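Side-chain contact in AGR_C_1268p (Agrobacterium tumefaciens str. C58, PDB 2GHS), which probably binds a divalent metal ion and hydrolyses sugar lactones, as a bacterial relative of regucalcin in the SMP-30/gluconolactonase family: residues R255-T258 and H262-R265. Residues are numbered along the deposited sequence; the frame is centred on the assembly and turned at random.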
loop_
_atom_site.group_PDB
_atom_site.type_symbol
_atom_site.label_atom_id
_atom_site.label_comp_id
_atom_site.label_asym_id
_atom_site.label_seq_id
_atom_site.Cartn_x
_atom_site.Cartn_y
_atom_site.Cartn_z
ATOM N N ARG A 255 -14.386 -4.631 2.634
ATOM C CA ARG A 255 -14.937 -3.726 1.641
ATOM C C ARG A 255 -16.053 -2.858 2.256
ATOM O O ARG A 255 -16.967 -3.340 2.931
ATOM C CB ARG A 255 -15.467 -4.530 0.477
ATOM C CG ARG A 255 -16.135 -3.759 -0.625
ATOM C CD ARG A 255 -16.753 -4.746 -1.635
ATOM N NE ARG A 255 -17.418 -4.119 -2.790
ATOM C CZ ARG A 255 -18.004 -4.838 -3.730
ATOM N NH1 ARG A 255 -18.011 -6.162 -3.658
ATOM N NH2 ARG A 255 -18.582 -4.245 -4.744
ATOM N N TYR A 256 -15.890 -1.573 2.003
ATOM C CA TYR A 256 -16.817 -0.511 2.442
ATOM C C TYR A 256 -17.436 0.244 1.297
ATOM O O TYR A 256 -16.728 0.659 0.363
ATOM C CB TYR A 256 -16.043 0.466 3.288
ATOM C CG TYR A 256 -15.364 -0.169 4.512
ATOM C CD1 TYR A 256 -14.062 -0.682 4.440
ATOM C CD2 TYR A 256 -16.025 -0.247 5.726
ATOM C CE1 TYR A 256 -13.454 -1.262 5.563
ATOM C CE2 TYR A 256 -15.409 -0.817 6.845
ATOM C CZ TYR A 256 -14.133 -1.323 6.763
ATOM O OH TYR A 256 -13.521 -1.885 7.890
ATOM N N ASP A 257 -18.730 0.499 1.412
ATOM C CA ASP A 257 -19.458 1.195 0.344
ATOM C C ASP A 257 -19.216 2.676 0.473
ATOM O O ASP A 257 -18.404 3.091 1.296
ATOM C CB ASP A 257 -20.927 0.819 0.348
ATOM C CG ASP A 257 -21.711 1.370 1.559
ATOM O OD1 ASP A 257 -21.225 2.317 2.253
ATOM O OD2 ASP A 257 -22.833 0.854 1.776
ATOM N N THR A 258 -19.833 3.494 -0.383
ATOM C CA THR A 258 -19.454 4.897 -0.363
ATOM C C THR A 258 -20.070 5.656 0.826
ATOM O O THR A 258 -19.741 6.843 1.005
ATOM C CB THR A 258 -19.831 5.635 -1.647
ATOM O OG1 THR A 258 -21.249 5.618 -1.785
ATOM C CG2 THR A 258 -19.180 4.965 -2.892
ATOM N N HIS A 262 -19.646 -1.345 6.159
ATOM C CA HIS A 262 -18.864 -2.551 5.957
ATOM C C HIS A 262 -19.729 -3.627 5.344
ATOM O O HIS A 262 -20.533 -4.269 6.033
ATOM C CB HIS A 262 -18.310 -3.029 7.295
ATOM C CG HIS A 262 -17.326 -4.144 7.176
ATOM N ND1 HIS A 262 -16.970 -4.929 8.251
ATOM C CD2 HIS A 262 -16.638 -4.625 6.114
ATOM C CE1 HIS A 262 -16.128 -5.864 7.847
ATOM N NE2 HIS A 262 -15.892 -5.690 6.557
ATOM N N ILE A 263 -19.596 -3.804 4.030
ATOM C CA ILE A 263 -20.509 -4.696 3.320
ATOM C C ILE A 263 -19.976 -6.106 3.068
ATOM O O ILE A 263 -20.772 -7.031 2.837
ATOM C CB ILE A 263 -21.033 -4.106 2.002
ATOM C CG1 ILE A 263 -19.895 -3.987 0.982
ATOM C CG2 ILE A 263 -21.786 -2.779 2.206
ATOM C CD1 ILE A 263 -20.408 -3.736 -0.401
ATOM N N ALA A 264 -18.660 -6.303 3.123
ATOM C CA ALA A 264 -18.086 -7.612 2.899
ATOM C C ALA A 264 -16.722 -7.755 3.557
ATOM O O ALA A 264 -15.979 -6.753 3.731
ATOM C CB ALA A 264 -17.947 -7.904 1.428
ATOM N N ARG A 265 -16.385 -9.002 3.827
ATOM C CA ARG A 265 -15.066 -9.419 4.267
ATOM C C ARG A 265 -14.602 -10.609 3.449
ATOM O O ARG A 265 -15.299 -11.653 3.386
ATOM C CB ARG A 265 -15.080 -9.829 5.746
ATOM C CG ARG A 265 -13.772 -10.483 6.199
ATOM C CD ARG A 265 -13.587 -10.442 7.704
ATOM N NE ARG A 265 -13.185 -9.115 8.171
ATOM C CZ ARG A 265 -12.790 -8.853 9.422
ATOM N NH1 ARG A 265 -12.734 -9.824 10.323
ATOM N NH2 ARG A 265 -12.430 -7.612 9.774
#
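The rings of Tyr256 and His262 form an offset stack on one face of the hairpin, their centroids 4.9 Å apart and their planes inclined by 28°. The imidazole swings out over the rim of the phenol because chi1 of His262 (-171°) sets CG opposite the backbone N, and its CD2 edge meets Arg255 O in the ring plane at 3.4 Å. This is the tight side: in this non-hydrogen-bonded pair the CA atoms of Tyr256 and His262 lie 4.5 Å apart and both side chains leave on one face, so flat rings can overlap; Tyr256 is buried, His262 partly exposed. Arg255 O also accepts Ile263 N at 2.9 Å and, weakly, Ala264 N, while Arg255 N gives a nearly straight bond (177°) to Ala264 O. Looser are the long, partly exposed chains of Arg255 and Ile263, which touch through few atoms. Ala264 offers only CB, 4.3 Å from Arg255 CB; branched Ile263 reaches further, CD1 lying 3.8 Å from Arg255 NE over a guanidinium face. NE hydrogen-bonds to His242 ND1 and NH1 to Tyr266 OH. Ile263 and Ala264 both stand opposite the single residue Arg255, a classic beta bulge in an antiparallel hairpin of the SMP-30-type beta-propeller.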